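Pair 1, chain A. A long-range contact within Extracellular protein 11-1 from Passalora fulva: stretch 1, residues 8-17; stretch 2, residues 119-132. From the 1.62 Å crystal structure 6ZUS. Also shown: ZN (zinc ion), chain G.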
# COMPACT_ATOMS: atom_id res chain seq x y z
N ALA A 8 6.33 2.34 11.97
CA ALA A 8 5.25 1.51 11.42
C ALA A 8 4.70 2.29 10.22
O ALA A 8 4.60 3.53 10.31
CB ALA A 8 4.21 1.22 12.44
N VAL A 9 4.42 1.56 9.13
CA VAL A 9 3.98 2.16 7.83
C VAL A 9 2.62 1.54 7.47
O VAL A 9 2.53 0.29 7.37
CB VAL A 9 5.02 1.98 6.71
CG1 VAL A 9 4.50 2.63 5.42
CG2 VAL A 9 6.38 2.57 7.07
N ALA A 10 1.58 2.38 7.34
CA ALA A 10 0.24 2.04 6.82
C ALA A 10 0.36 1.99 5.29
O ALA A 10 0.63 3.03 4.70
CB ALA A 10 -0.79 3.03 7.27
N LEU A 11 0.19 0.82 4.69
CA LEU A 11 0.35 0.57 3.22
C LEU A 11 -1.01 0.26 2.62
O LEU A 11 -1.86 -0.43 3.27
CB LEU A 11 1.30 -0.61 3.00
CG LEU A 11 2.73 -0.42 3.50
CD1 LEU A 11 3.41 -1.74 3.66
CD2 LEU A 11 3.52 0.46 2.56
N LYS A 12 -1.19 0.66 1.38
CA LYS A 12 -2.44 0.35 0.65
C LYS A 12 -2.15 0.24 -0.85
O LYS A 12 -1.45 1.13 -1.41
CB LYS A 12 -3.53 1.37 0.98
CG LYS A 12 -4.84 1.07 0.30
CD LYS A 12 -5.99 1.77 0.93
CE LYS A 12 -6.21 3.16 0.45
NZ LYS A 12 -7.65 3.51 0.57
N TRP A 13 -2.58 -0.88 -1.38
CA TRP A 13 -2.51 -1.25 -2.82
C TRP A 13 -3.86 -0.91 -3.43
O TRP A 13 -4.92 -1.30 -2.86
CB TRP A 13 -2.20 -2.72 -2.93
CG TRP A 13 -2.04 -3.20 -4.32
CD1 TRP A 13 -0.86 -3.41 -4.98
CD2 TRP A 13 -3.10 -3.64 -5.20
NE1 TRP A 13 -1.12 -3.94 -6.21
CE2 TRP A 13 -2.47 -4.06 -6.39
CE3 TRP A 13 -4.50 -3.72 -5.10
CZ2 TRP A 13 -3.20 -4.56 -7.47
CZ3 TRP A 13 -5.22 -4.19 -6.18
CH2 TRP A 13 -4.57 -4.59 -7.34
N VAL A 14 -3.88 -0.19 -4.53
CA VAL A 14 -5.14 0.34 -5.11
C VAL A 14 -5.22 0.01 -6.60
O VAL A 14 -4.24 0.25 -7.31
CB VAL A 14 -5.33 1.85 -4.86
CG1 VAL A 14 -6.71 2.29 -5.33
CG2 VAL A 14 -5.09 2.25 -3.40
N HIS A 15 -6.37 -0.51 -7.03
CA HIS A 15 -6.78 -0.56 -8.46
C HIS A 15 -8.04 0.30 -8.62
O HIS A 15 -9.08 -0.10 -8.08
CB HIS A 15 -6.96 -2.01 -8.95
CG HIS A 15 -7.20 -2.04 -10.43
ND1 HIS A 15 -7.78 -3.10 -11.10
CD2 HIS A 15 -6.96 -1.11 -11.37
CE1 HIS A 15 -7.83 -2.82 -12.37
NE2 HIS A 15 -7.38 -1.63 -12.57
N GLN A 16 -7.93 1.44 -9.30
CA GLN A 16 -9.07 2.32 -9.66
C GLN A 16 -9.34 2.11 -11.14
O GLN A 16 -8.43 2.26 -11.98
CB GLN A 16 -8.77 3.79 -9.34
CG GLN A 16 -9.96 4.73 -9.66
CD GLN A 16 -9.69 6.17 -9.30
OE1 GLN A 16 -8.68 6.49 -8.60
NE2 GLN A 16 -10.55 7.01 -9.82
N PHE A 17 -10.57 1.79 -11.47
CA PHE A 17 -10.98 1.58 -12.89
C PHE A 17 -12.47 1.88 -13.08
O PHE A 17 -13.23 2.02 -12.12
CB PHE A 17 -10.64 0.16 -13.30
CG PHE A 17 -11.26 -0.91 -12.43
CD1 PHE A 17 -10.69 -1.30 -11.23
CD2 PHE A 17 -12.44 -1.54 -12.84
CE1 PHE A 17 -11.28 -2.27 -10.42
CE2 PHE A 17 -13.01 -2.53 -12.06
CZ PHE A 17 -12.42 -2.92 -10.87
N ALA A 119 -6.05 13.02 -3.74
CA ALA A 119 -7.27 12.21 -3.60
C ALA A 119 -7.32 11.15 -4.71
O ALA A 119 -6.81 11.40 -5.81
CB ALA A 119 -8.46 13.12 -3.65
N ASP A 120 -8.02 10.04 -4.49
CA ASP A 120 -8.27 9.05 -5.57
C ASP A 120 -8.82 9.75 -6.82
O ASP A 120 -8.38 9.39 -7.94
CB ASP A 120 -9.21 7.94 -5.07
CG ASP A 120 -8.58 7.07 -4.00
OD1 ASP A 120 -7.33 6.75 -4.11
OD2 ASP A 120 -9.33 6.69 -3.04
N LYS A 121 -9.78 10.69 -6.68
CA LYS A 121 -10.44 11.31 -7.87
C LYS A 121 -9.45 12.08 -8.74
O LYS A 121 -9.80 12.44 -9.88
CB LYS A 121 -11.59 12.22 -7.45
CG LYS A 121 -11.22 13.44 -6.62
CD LYS A 121 -12.42 14.31 -6.43
CE LYS A 121 -12.13 15.53 -5.60
NZ LYS A 121 -11.18 16.42 -6.29
N ASP A 122 -8.31 12.47 -8.17
CA ASP A 122 -7.26 13.25 -8.85
C ASP A 122 -6.07 12.35 -9.28
O ASP A 122 -4.99 12.88 -9.57
CB ASP A 122 -6.87 14.41 -7.94
CG ASP A 122 -8.06 15.32 -7.72
OD1 ASP A 122 -8.67 15.74 -8.76
OD2 ASP A 122 -8.40 15.57 -6.55
N ILE A 123 -6.24 11.03 -9.28
CA ILE A 123 -5.19 10.04 -9.67
C ILE A 123 -5.74 9.31 -10.89
O ILE A 123 -6.82 8.75 -10.79
CB ILE A 123 -4.76 9.09 -8.52
CG1 ILE A 123 -4.12 9.90 -7.38
CG2 ILE A 123 -3.84 7.98 -9.01
CD1 ILE A 123 -3.88 9.12 -6.10
N TYR A 124 -4.94 9.26 -11.97
CA TYR A 124 -5.45 8.76 -13.27
C TYR A 124 -4.70 7.50 -13.74
O TYR A 124 -5.09 6.98 -14.79
CB TYR A 124 -5.38 9.88 -14.30
CG TYR A 124 -6.12 11.13 -13.84
CD1 TYR A 124 -7.51 11.18 -13.83
CD2 TYR A 124 -5.42 12.22 -13.36
CE1 TYR A 124 -8.18 12.32 -13.38
CE2 TYR A 124 -6.07 13.36 -12.90
CZ TYR A 124 -7.46 13.41 -12.91
OH TYR A 124 -8.07 14.55 -12.45
N VAL A 125 -3.70 6.99 -13.03
CA VAL A 125 -3.07 5.68 -13.35
C VAL A 125 -3.98 4.62 -12.72
O VAL A 125 -4.68 4.91 -11.73
CB VAL A 125 -1.61 5.61 -12.86
CG1 VAL A 125 -0.82 6.77 -13.46
CG2 VAL A 125 -1.48 5.61 -11.34
N GLY A 126 -4.04 3.44 -13.27
CA GLY A 126 -5.07 2.51 -12.76
C GLY A 126 -4.62 1.91 -11.42
O GLY A 126 -5.46 1.70 -10.52
N TYR A 127 -3.33 1.56 -11.32
CA TYR A 127 -2.77 0.82 -10.18
C TYR A 127 -1.80 1.74 -9.48
O TYR A 127 -0.91 2.32 -10.17
CB TYR A 127 -2.02 -0.40 -10.64
CG TYR A 127 -2.89 -1.46 -11.24
CD1 TYR A 127 -3.21 -1.43 -12.58
CD2 TYR A 127 -3.37 -2.51 -10.47
CE1 TYR A 127 -3.98 -2.42 -13.16
CE2 TYR A 127 -4.13 -3.51 -11.04
CZ TYR A 127 -4.43 -3.47 -12.39
OH TYR A 127 -5.20 -4.50 -12.90
N TYR A 128 -1.90 1.83 -8.14
CA TYR A 128 -1.01 2.73 -7.37
C TYR A 128 -1.00 2.28 -5.91
O TYR A 128 -1.77 1.35 -5.50
CB TYR A 128 -1.38 4.21 -7.56
CG TYR A 128 -2.81 4.62 -7.24
CD1 TYR A 128 -3.82 4.42 -8.18
CD2 TYR A 128 -3.20 5.18 -6.01
CE1 TYR A 128 -5.13 4.77 -7.93
CE2 TYR A 128 -4.53 5.51 -5.73
CZ TYR A 128 -5.50 5.33 -6.71
OH TYR A 128 -6.79 5.71 -6.48
N SER A 129 -0.12 2.94 -5.18
CA SER A 129 0.15 2.62 -3.77
C SER A 129 0.02 3.87 -2.90
O SER A 129 0.18 5.01 -3.39
CB SER A 129 1.52 1.98 -3.61
OG SER A 129 2.54 2.88 -3.94
N ARG A 130 -0.31 3.62 -1.65
CA ARG A 130 -0.30 4.59 -0.53
C ARG A 130 0.65 4.03 0.53
O ARG A 130 0.72 2.78 0.75
CB ARG A 130 -1.67 4.81 0.08
CG ARG A 130 -2.77 5.10 -0.93
CD ARG A 130 -2.51 6.47 -1.54
NE ARG A 130 -3.75 6.95 -2.12
CZ ARG A 130 -3.98 8.22 -2.49
NH1 ARG A 130 -3.03 9.13 -2.37
NH2 ARG A 130 -5.16 8.55 -2.97
N GLY A 131 1.36 4.94 1.18
CA GLY A 131 2.17 4.55 2.35
C GLY A 131 2.38 5.78 3.19
O GLY A 131 2.76 6.84 2.64
N PHE A 132 2.12 5.67 4.48
CA PHE A 132 2.41 6.78 5.42
C PHE A 132 2.79 6.19 6.79
O PHE A 132 2.38 5.09 7.16
CB PHE A 132 1.21 7.75 5.43
CG PHE A 132 -0.07 7.15 5.93
CD1 PHE A 132 -0.36 7.11 7.29
CD2 PHE A 132 -1.04 6.69 5.04
CE1 PHE A 132 -1.55 6.56 7.75
CE2 PHE A 132 -2.24 6.17 5.50
CZ PHE A 132 -2.48 6.10 6.85
ZN ZN G . -8.18 -4.94 -10.35
O HOH W 1 -9.48 4.55 -1.25
O HOH W 2 -6.48 -6.34 -10.92

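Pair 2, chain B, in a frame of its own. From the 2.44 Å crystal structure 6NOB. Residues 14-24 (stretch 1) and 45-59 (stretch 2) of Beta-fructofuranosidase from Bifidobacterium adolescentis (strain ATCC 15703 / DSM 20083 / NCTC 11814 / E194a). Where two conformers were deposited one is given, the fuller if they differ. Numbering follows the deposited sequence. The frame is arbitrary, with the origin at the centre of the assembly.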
# COMPACT_ATOMS: atom_id res chain seq x y z
N TYR B 14 -15.40 4.60 -25.93
CA TYR B 14 -14.26 5.38 -25.46
C TYR B 14 -13.79 6.36 -26.54
O TYR B 14 -13.96 6.13 -27.74
CB TYR B 14 -13.12 4.46 -25.04
CG TYR B 14 -13.44 3.68 -23.79
CD1 TYR B 14 -14.16 2.49 -23.85
CD2 TYR B 14 -13.06 4.15 -22.54
CE1 TYR B 14 -14.47 1.78 -22.69
CE2 TYR B 14 -13.37 3.46 -21.39
CZ TYR B 14 -14.07 2.28 -21.47
OH TYR B 14 -14.37 1.59 -20.32
N ARG B 15 -13.21 7.47 -26.08
CA ARG B 15 -12.81 8.56 -26.97
C ARG B 15 -11.31 8.82 -26.96
O ARG B 15 -10.85 9.69 -27.71
CB ARG B 15 -13.53 9.86 -26.58
CG ARG B 15 -15.05 9.77 -26.56
CD ARG B 15 -15.64 11.08 -26.07
NE ARG B 15 -17.10 11.10 -26.14
CZ ARG B 15 -17.90 10.70 -25.15
NH1 ARG B 15 -17.39 10.25 -24.02
NH2 ARG B 15 -19.22 10.76 -25.31
N GLN B 16 -10.54 8.10 -26.15
CA GLN B 16 -9.15 8.44 -25.94
C GLN B 16 -8.34 7.17 -25.72
O GLN B 16 -8.80 6.25 -25.03
CB GLN B 16 -9.01 9.39 -24.74
CG GLN B 16 -7.61 9.86 -24.44
CD GLN B 16 -7.58 10.86 -23.30
OE1 GLN B 16 -8.24 11.90 -23.36
NE2 GLN B 16 -6.84 10.54 -22.25
N LEU B 17 -7.14 7.13 -26.30
CA LEU B 17 -6.23 6.01 -26.17
C LEU B 17 -4.96 6.49 -25.49
O LEU B 17 -4.28 7.38 -26.01
CB LEU B 17 -5.91 5.39 -27.54
CG LEU B 17 -4.85 4.29 -27.57
CD1 LEU B 17 -5.32 3.06 -26.80
CD2 LEU B 17 -4.49 3.93 -29.00
N ASP B 18 -4.65 5.91 -24.34
CA ASP B 18 -3.49 6.29 -23.55
C ASP B 18 -2.40 5.24 -23.68
O ASP B 18 -2.65 4.05 -23.49
CB ASP B 18 -3.87 6.48 -22.08
CG ASP B 18 -4.68 7.74 -21.84
OD1 ASP B 18 -5.89 7.73 -22.15
OD2 ASP B 18 -4.10 8.73 -21.35
N LEU B 19 -1.19 5.67 -24.02
CA LEU B 19 -0.05 4.78 -24.20
C LEU B 19 1.15 5.33 -23.44
O LEU B 19 1.50 6.50 -23.59
CB LEU B 19 0.30 4.61 -25.68
CG LEU B 19 -0.83 4.18 -26.62
CD1 LEU B 19 -0.33 4.14 -28.05
CD2 LEU B 19 -1.38 2.82 -26.21
N PHE B 20 1.77 4.47 -22.63
CA PHE B 20 2.99 4.82 -21.90
C PHE B 20 4.15 4.15 -22.63
O PHE B 20 4.37 2.94 -22.50
CB PHE B 20 2.89 4.39 -20.44
CG PHE B 20 1.84 5.13 -19.67
CD1 PHE B 20 0.50 4.77 -19.76
CD2 PHE B 20 2.18 6.19 -18.85
CE1 PHE B 20 -0.47 5.46 -19.06
CE2 PHE B 20 1.21 6.89 -18.14
CZ PHE B 20 -0.11 6.52 -18.25
N ALA B 21 4.89 4.94 -23.39
CA ALA B 21 5.88 4.43 -24.34
C ALA B 21 7.29 4.76 -23.89
O ALA B 21 7.56 5.80 -23.29
CB ALA B 21 5.63 5.00 -25.74
N GLU B 22 8.21 3.85 -24.21
CA GLU B 22 9.63 4.00 -23.92
C GLU B 22 10.38 4.08 -25.24
O GLU B 22 10.16 3.25 -26.13
CB GLU B 22 10.15 2.83 -23.08
CG GLU B 22 11.53 3.03 -22.48
CD GLU B 22 11.87 1.96 -21.46
OE1 GLU B 22 10.97 1.19 -21.07
OE2 GLU B 22 13.05 1.88 -21.06
N ARG B 23 11.26 5.07 -25.36
CA ARG B 23 12.09 5.18 -26.56
C ARG B 23 13.01 3.98 -26.66
O ARG B 23 13.73 3.64 -25.71
CB ARG B 23 12.90 6.47 -26.53
CG ARG B 23 13.72 6.70 -27.79
CD ARG B 23 14.55 7.97 -27.70
NE ARG B 23 13.72 9.17 -27.58
CZ ARG B 23 13.18 9.81 -28.61
NH1 ARG B 23 13.37 9.36 -29.84
NH2 ARG B 23 12.45 10.90 -28.41
N CYS B 24 12.99 3.31 -27.82
CA CYS B 24 13.80 2.13 -28.07
C CYS B 24 14.89 2.33 -29.11
O CYS B 24 15.91 1.65 -29.07
CB CYS B 24 12.91 0.96 -28.50
SG CYS B 24 13.60 -0.68 -28.18
N THR B 45 4.47 12.20 -32.14
CA THR B 45 5.90 12.00 -32.03
C THR B 45 6.33 12.23 -30.58
O THR B 45 5.93 13.22 -29.97
CB THR B 45 6.67 12.94 -32.96
OG1 THR B 45 6.28 12.68 -34.32
CG2 THR B 45 8.17 12.73 -32.82
N MET B 46 7.12 11.31 -30.05
CA MET B 46 7.70 11.50 -28.74
C MET B 46 8.64 12.70 -28.79
O MET B 46 9.45 12.81 -29.72
CB MET B 46 8.46 10.25 -28.29
CG MET B 46 9.03 10.33 -26.89
SD MET B 46 9.74 8.77 -26.33
CE MET B 46 8.29 7.73 -26.25
N PRO B 47 8.55 13.63 -27.83
CA PRO B 47 9.47 14.78 -27.83
C PRO B 47 10.92 14.32 -27.80
O PRO B 47 11.26 13.31 -27.17
CB PRO B 47 9.09 15.53 -26.54
CG PRO B 47 7.67 15.15 -26.30
CD PRO B 47 7.54 13.73 -26.77
N ILE B 48 11.78 15.07 -28.50
CA ILE B 48 13.15 14.64 -28.75
C ILE B 48 13.88 14.34 -27.45
O ILE B 48 14.56 13.32 -27.33
CB ILE B 48 13.90 15.69 -29.58
CG1 ILE B 48 13.02 16.24 -30.70
CG2 ILE B 48 15.18 15.10 -30.15
CD1 ILE B 48 13.54 17.53 -31.30
N ALA B 49 13.74 15.22 -26.46
CA ALA B 49 14.54 15.10 -25.25
C ALA B 49 14.08 13.99 -24.32
O ALA B 49 14.81 13.65 -23.38
CB ALA B 49 14.53 16.43 -24.50
N GLU B 50 12.91 13.40 -24.56
CA GLU B 50 12.31 12.44 -23.64
C GLU B 50 12.61 11.01 -24.06
O GLU B 50 12.54 10.67 -25.25
CB GLU B 50 10.80 12.65 -23.55
CG GLU B 50 10.38 14.04 -23.10
CD GLU B 50 8.88 14.23 -23.05
OE1 GLU B 50 8.15 13.21 -23.02
OE2 GLU B 50 8.42 15.39 -23.04
N ARG B 51 12.93 10.17 -23.08
CA ARG B 51 13.09 8.74 -23.31
C ARG B 51 11.83 7.95 -22.97
O ARG B 51 11.71 6.79 -23.37
CB ARG B 51 14.27 8.18 -22.51
CG ARG B 51 14.05 8.15 -21.01
CD ARG B 51 15.32 7.81 -20.26
NE ARG B 51 15.18 8.09 -18.83
CZ ARG B 51 14.84 7.19 -17.92
NH1 ARG B 51 14.61 5.93 -18.28
NH2 ARG B 51 14.73 7.54 -16.65
N ARG B 52 10.89 8.56 -22.24
CA ARG B 52 9.58 7.98 -21.97
C ARG B 52 8.54 9.08 -22.11
O ARG B 52 8.81 10.25 -21.82
CB ARG B 52 9.51 7.36 -20.57
CG ARG B 52 10.27 6.05 -20.44
CD ARG B 52 10.39 5.59 -18.99
NE ARG B 52 11.00 4.27 -18.90
CZ ARG B 52 11.45 3.73 -17.77
NH1 ARG B 52 11.36 4.40 -16.63
NH2 ARG B 52 11.99 2.52 -17.78
N HIS B 53 7.35 8.70 -22.58
CA HIS B 53 6.30 9.68 -22.79
C HIS B 53 4.94 9.01 -22.68
O HIS B 53 4.74 7.89 -23.16
CB HIS B 53 6.44 10.37 -24.16
CG HIS B 53 5.43 11.45 -24.40
ND1 HIS B 53 5.57 12.73 -23.89
CD2 HIS B 53 4.26 11.45 -25.09
CE1 HIS B 53 4.54 13.46 -24.26
NE2 HIS B 53 3.73 12.71 -24.98
N HIS B 54 4.01 9.71 -22.03
CA HIS B 54 2.62 9.27 -21.92
C HIS B 54 1.82 9.93 -23.03
O HIS B 54 1.60 11.15 -23.00
CB HIS B 54 2.07 9.62 -20.54
CG HIS B 54 0.59 9.40 -20.39
ND1 HIS B 54 -0.13 9.93 -19.34
CD2 HIS B 54 -0.29 8.70 -21.14
CE1 HIS B 54 -1.40 9.57 -19.46
NE2 HIS B 54 -1.52 8.83 -20.54
N PHE B 55 1.40 9.14 -24.01
CA PHE B 55 0.57 9.63 -25.11
C PHE B 55 -0.90 9.56 -24.74
O PHE B 55 -1.35 8.60 -24.10
CB PHE B 55 0.81 8.81 -26.38
CG PHE B 55 2.18 8.96 -26.96
CD1 PHE B 55 2.46 9.95 -27.88
CD2 PHE B 55 3.19 8.08 -26.60
CE1 PHE B 55 3.72 10.08 -28.42
CE2 PHE B 55 4.46 8.20 -27.14
CZ PHE B 55 4.72 9.20 -28.06
N SER B 56 -1.65 10.58 -25.14
CA SER B 56 -3.11 10.58 -25.04
C SER B 56 -3.64 10.97 -26.41
O SER B 56 -3.53 12.14 -26.81
CB SER B 56 -3.60 11.53 -23.95
OG SER B 56 -3.76 10.85 -22.72
N ILE B 57 -4.21 10.01 -27.13
CA ILE B 57 -4.58 10.18 -28.53
C ILE B 57 -6.09 10.07 -28.66
O ILE B 57 -6.70 9.13 -28.15
CB ILE B 57 -3.88 9.13 -29.41
CG1 ILE B 57 -2.36 9.20 -29.22
CG2 ILE B 57 -4.25 9.34 -30.87
CD1 ILE B 57 -1.64 7.93 -29.58
N ALA B 58 -6.69 11.05 -29.34
CA ALA B 58 -8.12 11.00 -29.61
C ALA B 58 -8.42 9.92 -30.64
O ALA B 58 -7.76 9.84 -31.68
CB ALA B 58 -8.60 12.36 -30.11
N VAL B 59 -9.41 9.09 -30.35
CA VAL B 59 -9.83 8.02 -31.25
C VAL B 59 -11.33 8.10 -31.44
O VAL B 59 -12.05 8.53 -30.52
CB VAL B 59 -9.41 6.64 -30.70
CG1 VAL B 59 -7.89 6.53 -30.63
CG2 VAL B 59 -10.03 6.39 -29.33
O HOH W 3 11.31 11.24 -31.31

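What backbone do the two pairs share? Each is a pair of neighbouring antiparallel strands, with N-to-C directions 169° apart in pair 1 and 162° in pair 2, and 14 central residues superpose with an RMSD of 0.6 Å. The ladders run in the same register. Val A14 and Tyr A128 form a hydrogen-bonded pair (Val A14 N to Tyr A128 O, 2.8 Å; Tyr A128 N to Val A14 O, 2.9 Å), and so do the matching Ala B21 and His B53 (Ala B21 N to His B53 O and His B53 N to Ala B21 O, both 3.0 Å). Because these bonds use only main-chain atoms, the side chains are free to differ.

How is the face carrying Val A14, or Ala B21, filled? In pair 1, Val A14 CB lies over the ring of Tyr A128, 3.9 Å from its centroid. Ala B21 takes the place of Val A14, but the matching His B53 does not cover it; instead Ala B21 CB meets Phe B55 CE2 at 3.7 Å and Met B46 CE at 3.8 Å. One step along, Lys A12 and Arg A130 match Leu B19 and Phe B55. The charged pair touches through its aliphatic bases, Lys A12 CB to Arg A130 CB at 4.0 Å, while Leu B19 CB and Phe B55 CB make an apolar contact at 4.3 Å. Further on, Ala A10 CB sits over the Phe A132 ring, 3.7 Å from its centroid; the matching Leu B17 CB meets Val B59 CG1 at 3.8 Å.

Where do the aromatic stacks fall on the other face? His A15 stacks face-to-face on Tyr A127, centroids 3.8 Å apart, and its ND1 binds zinc at 2.0 Å. The matching Glu B22 and Arg B52 form a salt bridge instead, Glu B22 OE2 to Arg B52 NH2 at 3.5 Å. Pair 2 places its stack at the next bridge, where the Phe B20 and His B54 rings stack face-to-face, centroids 3.9 Å apart; there Trp A13 faces the small Ser A129 and reaches Tyr A127, Trp A13 CZ2 to Tyr A127 CD2 at 3.6 Å. Leu A11 and Gly A131 match the polar Asp B18 and Ser B56, with Asp B18 OD2 accepting a bond from His B54 NE2 at 2.7 Å.

How do Gln A16 and Arg B23, both pointing toward the other stretch, meet the loop? Each backbone N is bonded to the matching carbonyl: Gln A16 N to Gly A126 O at 2.8 Å, Arg B23 N to Arg B51 O at 2.7 Å. Beyond that, the Gln A16 side chain packs near Asp A120 and Tyr A128, whereas Arg B23 NE donates to Glu B50 O at 3.0 Å and Met B46 SD lies over one guanidinium face.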